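Long-range contacts in hypothetical protein AF1432 (Archaeoglobus fulgidus, PDB 1YNB), which probably removes the 5'-phosphate from 2'-deoxyribonucleoside 5'-phosphates by metal-dependent hydrolysis, as an HD-domain 5'-deoxynucleotidase: residues L31-P36 / Q137-A142; I49-A54 / K63-A68. All coordinates share one frame; numbering follows the deposited sequence.

Contact 1 (L31-P36 / Q137-A142); sequences LGIRLP and QQVSYA
Leu31 and Ile33 meet Val139, Tyr141 and Ala142 in a small apolar contact between two loops, one leading from helix 8-18 to helix 39-56, the other from helix 117-135 to helix 154-166. Leu31 carries most of it. Its methyl CD2 reaches the backbone of the short 3-10 turn, 3.6 Å from Ala142 CA. A leucine suits this place because its branched end touches several partners at once: Leu31 CG, anti to the carbonyl carbon (chi1 -85°), also sits at the edge of the Tyr141 ring, near its plane, 4.2 Å from Tyr141 CD2. Both methyls of Val139 come up to the carbonyl oxygen of Leu31, and Val139 CG2 further approaches Ile33 CG1 at 4.3 Å. The small Ala142 lets the leucine methyl come close to its main chain, and a backbone bond from Ala142 N to Val139 O (2.9 Å) closes the turn that presents Ala142 to Leu31. Gln138 stands at the margin, its OE1 4.3 Å from Ile33 CG2, and packs also on Gly32 of the second subunit. Within the chain, Tyr135 of helix 117-135 touches both Ile33 and Ala142, while Phe145 lies against Leu31. Leu35 O accepts a hydrogen bond from Arg34 NE of the second subunit, which places this loop at a subunit interface. Apart from two oxygens, Leu31 O and Gln138 OE1, the touching atoms are mainly aliphatic carbon, so partly buried van der Waals contact, with no directional bond, joins the loops.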
loop_
_atom_site.group_PDB
_atom_site.type_symbol
_atom_site.label_atom_id
_atom_site.label_comp_id
_atom_site.label_asym_id
_atom_site.label_seq_id
_atom_site.Cartn_x
_atom_site.Cartn_y
_atom_site.Cartn_z
ATOM N N LEU A 31 -15.084 13.842 -8.854
ATOM C CA LEU A 31 -14.111 14.055 -9.914
ATOM C C LEU A 31 -13.978 12.806 -10.770
ATOM O O LEU A 31 -13.184 12.795 -11.714
ATOM C CB LEU A 31 -12.738 14.391 -9.356
ATOM C CG LEU A 31 -12.438 15.839 -9.011
ATOM C CD1 LEU A 31 -13.446 16.311 -8.003
ATOM C CD2 LEU A 31 -11.001 15.970 -8.467
ATOM N N GLY A 32 -14.706 11.762 -10.402
ATOM C CA GLY A 32 -14.691 10.505 -11.152
ATOM C C GLY A 32 -13.617 9.512 -10.756
ATOM O O GLY A 32 -13.449 8.480 -11.398
ATOM N N ILE A 33 -12.896 9.813 -9.677
ATOM C CA ILE A 33 -11.862 8.907 -9.165
ATOM C C ILE A 33 -12.595 7.771 -8.500
ATOM O O ILE A 33 -13.253 7.939 -7.491
ATOM C CB ILE A 33 -10.931 9.638 -8.164
ATOM C CG1 ILE A 33 -10.170 10.729 -8.909
ATOM C CG2 ILE A 33 -9.955 8.641 -7.535
ATOM C CD1 ILE A 33 -9.634 11.851 -8.026
ATOM N N ARG A 34 -12.505 6.582 -9.085
ATOM C CA ARG A 34 -13.275 5.451 -8.591
ATOM C C ARG A 34 -12.969 4.764 -7.286
ATOM O O ARG A 34 -13.879 4.301 -6.597
ATOM C CB ARG A 34 -13.356 4.380 -9.685
ATOM C CG ARG A 34 -14.224 4.836 -10.824
ATOM C CD ARG A 34 -15.691 4.861 -10.362
ATOM N NE ARG A 34 -16.421 3.673 -10.831
ATOM C CZ ARG A 34 -17.595 3.261 -10.354
ATOM N NH1 ARG A 34 -18.189 3.908 -9.355
ATOM N NH2 ARG A 34 -18.227 2.246 -10.933
ATOM N N LEU A 35 -11.712 4.620 -6.963
ATOM C CA LEU A 35 -11.391 3.952 -5.684
ATOM C C LEU A 35 -10.465 4.949 -5.074
ATOM O O LEU A 35 -9.242 4.805 -5.156
ATOM C CB LEU A 35 -10.619 2.667 -5.940
ATOM C CG LEU A 35 -11.492 1.612 -6.608
ATOM C CD1 LEU A 35 -10.615 0.461 -7.138
ATOM C CD2 LEU A 35 -12.482 1.107 -5.591
ATOM N N PRO A 36 -11.027 6.008 -4.499
ATOM C CA PRO A 36 -10.153 7.011 -3.909
ATOM C C PRO A 36 -9.580 6.560 -2.560
ATOM O O PRO A 36 -10.018 5.584 -1.997
ATOM C CB PRO A 36 -11.086 8.196 -3.728
ATOM C CG PRO A 36 -12.338 7.535 -3.354
ATOM C CD PRO A 36 -12.447 6.359 -4.312
ATOM N N GLN A 137 -2.531 13.872 -11.898
ATOM C CA GLN A 137 -1.941 13.108 -13.007
ATOM C C GLN A 137 -3.001 12.230 -13.699
ATOM O O GLN A 137 -2.775 11.777 -14.841
ATOM C CB GLN A 137 -0.791 12.238 -12.485
ATOM C CG GLN A 137 0.090 12.947 -11.422
ATOM C CD GLN A 137 0.753 14.227 -11.932
ATOM O OE1 GLN A 137 0.618 15.296 -11.321
ATOM N NE2 GLN A 137 1.487 14.123 -13.041
ATOM N N GLN A 138 -4.139 11.999 -13.029
ATOM C CA GLN A 138 -5.277 11.201 -13.540
ATOM C C GLN A 138 -6.392 12.109 -13.996
ATOM O O GLN A 138 -6.996 11.904 -15.061
ATOM C CB GLN A 138 -5.915 10.348 -12.460
ATOM C CG GLN A 138 -5.253 9.065 -12.093
ATOM C CD GLN A 138 -5.829 8.520 -10.759
ATOM O OE1 GLN A 138 -7.052 8.271 -10.617
ATOM N NE2 GLN A 138 -4.952 8.359 -9.780
ATOM N N VAL A 139 -6.706 13.086 -13.149
ATOM C CA VAL A 139 -7.762 14.044 -13.431
ATOM C C VAL A 139 -7.207 15.421 -13.122
ATOM O O VAL A 139 -6.928 15.765 -11.955
ATOM C CB VAL A 139 -8.988 13.746 -12.563
ATOM C CG1 VAL A 139 -10.051 14.786 -12.825
ATOM C CG2 VAL A 139 -9.527 12.333 -12.897
ATOM N N SER A 140 -7.018 16.211 -14.175
ATOM C CA SER A 140 -6.417 17.518 -14.030
ATOM C C SER A 140 -6.977 18.385 -12.941
ATOM O O SER A 140 -6.216 19.033 -12.236
ATOM C CB SER A 140 -6.503 18.292 -15.351
ATOM O OG SER A 140 -5.654 17.646 -16.291
ATOM N N TYR A 141 -8.303 18.394 -12.825
ATOM C CA TYR A 141 -8.990 19.252 -11.871
ATOM C C TYR A 141 -8.607 18.954 -10.413
ATOM O O TYR A 141 -8.762 19.809 -9.550
ATOM C CB TYR A 141 -10.494 19.115 -12.036
ATOM C CG TYR A 141 -11.271 20.182 -11.291
ATOM C CD1 TYR A 141 -11.424 21.459 -11.833
ATOM C CD2 TYR A 141 -11.867 19.909 -10.057
ATOM C CE1 TYR A 141 -12.160 22.445 -11.164
ATOM C CE2 TYR A 141 -12.601 20.877 -9.382
ATOM C CZ TYR A 141 -12.743 22.143 -9.949
ATOM O OH TYR A 141 -13.479 23.109 -9.306
ATOM N N ALA A 142 -8.111 17.751 -10.155
ATOM C CA ALA A 142 -7.707 17.402 -8.772
ATOM C C ALA A 142 -6.755 18.449 -8.199
ATOM O O ALA A 142 -6.702 18.626 -6.988
ATOM C CB ALA A 142 -7.034 16.043 -8.748
#

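Contact 2 (I49-A54 / K63-A68); sequences IAFILA and KACKAA
Ala54 and Ala64 bring helix 39-56 and helix 61-73 close together, Ala54 CB lying 3.5 Å from Ala64 CA. The two short segments run nearly antiparallel, at 149°, with their axes only 7.4 Å apart. Such an approach needs small side chains, and alanine supplies them on both helices: Ala50 CB rests 3.7 Å from the carbonyl oxygen of Ala67, and Ala54 CB also faces Ala67 CB. Beside this alanine seam stands Phe51, whose CG is anti to the backbone N (chi1 179°) and 4.1 Å from Ala64 CB; the ring continues beside that methyl. The methyl of Ala64 approaches the ring obliquely, 3.4 Å from Phe51 CD1, a snug fit. Cys65 SG lies at the ring edge, 5.3 Å from the centroid of Phe51, in a sulfur-aromatic contact, and Ala68 CB meets Phe51 CB. The third subunit closes over this flank, its Phe73 meeting the Phe51 ring edge-to-face and its Thr69 packing on Phe51, Cys65 and Ala68. An alanine in place of Phe51 would probably open a gap beside Ala64 and leave Cys65 SG and Phe73 of the third subunit without their aromatic partner. The looser side belongs to the partly exposed lysines: Lys63 adds little, its chain turning off from helix 39-56, and Lys66, with CB on the far side of its helix, forms a salt bridge through NZ with Asp115. Long flexible chains suit this margin. The pair, joined by a short connection, forms a close-packed antiparallel helical hairpin within the all-helical HD domain.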
loop_
_atom_site.group_PDB
_atom_site.type_symbol
_atom_site.label_atom_id
_atom_site.label_comp_id
_atom_site.label_asym_id
_atom_site.label_seq_id
_atom_site.Cartn_x
_atom_site.Cartn_y
_atom_site.Cartn_z
ATOM N N ILE A 49 2.820 13.580 8.364
ATOM C CA ILE A 49 3.135 14.979 8.085
ATOM C C ILE A 49 3.147 15.843 9.370
ATOM O O ILE A 49 3.993 16.729 9.497
ATOM C CB ILE A 49 2.106 15.575 7.109
ATOM C CG1 ILE A 49 2.338 14.900 5.725
ATOM C CG2 ILE A 49 2.299 17.092 6.964
ATOM C CD1 ILE A 49 1.209 15.285 4.655
ATOM N N ALA A 50 2.202 15.591 10.279
ATOM C CA ALA A 50 2.103 16.387 11.511
ATOM C C ALA A 50 3.386 16.204 12.335
ATOM O O ALA A 50 3.894 17.167 12.923
ATOM C CB ALA A 50 0.884 15.987 12.308
ATOM N N PHE A 51 3.900 14.979 12.348
ATOM C CA PHE A 51 5.160 14.636 13.021
ATOM C C PHE A 51 6.256 15.504 12.384
ATOM O O PHE A 51 7.014 16.199 13.071
ATOM C CB PHE A 51 5.459 13.166 12.791
ATOM C CG PHE A 51 6.740 12.695 13.401
ATOM C CD1 PHE A 51 6.807 12.416 14.770
ATOM C CD2 PHE A 51 7.865 12.507 12.612
ATOM C CE1 PHE A 51 7.996 11.944 15.347
ATOM C CE2 PHE A 51 9.059 12.038 13.169
ATOM C CZ PHE A 51 9.101 11.756 14.563
ATOM N N ILE A 52 6.323 15.493 11.047
ATOM C CA ILE A 52 7.311 16.299 10.346
ATOM C C ILE A 52 7.184 17.799 10.645
ATOM O O ILE A 52 8.202 18.484 10.857
ATOM C CB ILE A 52 7.203 16.090 8.821
ATOM C CG1 ILE A 52 7.697 14.686 8.453
ATOM C CG2 ILE A 52 8.079 17.114 8.078
ATOM C CD1 ILE A 52 7.343 14.277 6.996
ATOM N N LEU A 53 5.961 18.317 10.626
ATOM C CA LEU A 53 5.745 19.749 10.890
ATOM C C LEU A 53 6.261 20.146 12.272
ATOM O O LEU A 53 6.876 21.200 12.429
ATOM C CB LEU A 53 4.264 20.121 10.801
ATOM C CG LEU A 53 3.659 20.083 9.381
ATOM C CD1 LEU A 53 2.203 20.451 9.422
ATOM C CD2 LEU A 53 4.421 21.015 8.476
ATOM N N ALA A 54 6.001 19.302 13.264
ATOM C CA ALA A 54 6.451 19.599 14.624
ATOM C C ALA A 54 7.964 19.595 14.674
ATOM O O ALA A 54 8.563 20.534 15.173
ATOM C CB ALA A 54 5.875 18.571 15.604
ATOM N N LYS A 63 6.940 15.828 21.406
ATOM C CA LYS A 63 5.932 16.767 20.936
ATOM C C LYS A 63 5.481 16.334 19.512
ATOM O O LYS A 63 4.306 16.379 19.185
ATOM C CB LYS A 63 6.561 18.176 20.891
ATOM C CG LYS A 63 5.595 19.348 21.095
ATOM C CD LYS A 63 5.029 19.427 22.526
ATOM C CE LYS A 63 6.114 19.502 23.636
ATOM N NZ LYS A 63 7.004 20.710 23.611
ATOM N N ALA A 64 6.439 15.946 18.682
ATOM C CA ALA A 64 6.146 15.506 17.307
ATOM C C ALA A 64 5.251 14.250 17.359
ATOM O O ALA A 64 4.273 14.144 16.614
ATOM C CB ALA A 64 7.434 15.216 16.587
ATOM N N CYS A 65 5.571 13.305 18.249
ATOM C CA CYS A 65 4.763 12.085 18.380
ATOM C C CYS A 65 3.344 12.413 18.839
ATOM O O CYS A 65 2.374 11.745 18.492
ATOM C CB CYS A 65 5.420 11.125 19.380
ATOM S SG CYS A 65 6.894 10.444 18.820
ATOM N N LYS A 66 3.187 13.458 19.634
ATOM C CA LYS A 66 1.854 13.814 20.090
ATOM C C LYS A 66 1.018 14.445 18.960
ATOM O O LYS A 66 -0.222 14.346 18.904
ATOM C CB LYS A 66 1.969 14.810 21.244
ATOM C CG LYS A 66 0.655 15.223 21.836
ATOM C CD LYS A 66 0.928 16.033 23.125
ATOM C CE LYS A 66 -0.338 16.322 23.885
ATOM N NZ LYS A 66 0.012 17.211 25.048
ATOM N N ALA A 67 1.713 15.149 18.092
ATOM C CA ALA A 67 1.044 15.802 16.984
ATOM C C ALA A 67 0.567 14.704 16.021
ATOM O O ALA A 67 -0.525 14.799 15.471
ATOM C CB ALA A 67 2.004 16.750 16.300
ATOM N N ALA A 68 1.402 13.715 15.803
ATOM C CA ALA A 68 1.038 12.606 14.917
ATOM C C ALA A 68 -0.168 11.876 15.471
ATOM O O ALA A 68 -1.131 11.594 14.751
ATOM C CB ALA A 68 2.207 11.667 14.747
#

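Contact 2 is a buried helix-helix seam, whereas contact 1 joins two loops in a partly buried region; they lie on opposite sides of the chain's centre, their centres 29 Å apart. In sequence, contact 2 is nested within the span that contact 1 closes. The pairs of elements differ, yet helix 117-135 backs both, through Tyr135 at contact 1 and Ala123 at contact 2. Both rely on apolar contact, but at contact 1 Leu31 and Val139 have CA atoms 7.3 Å apart, while alanines at contact 2 allow 4.5 Å between the CA atoms of Phe51 and Ala64. Each borders another subunit: the 31-36 loop partly through a hydrogen bond of Leu35, contact 2 through aromatic and apolar packing.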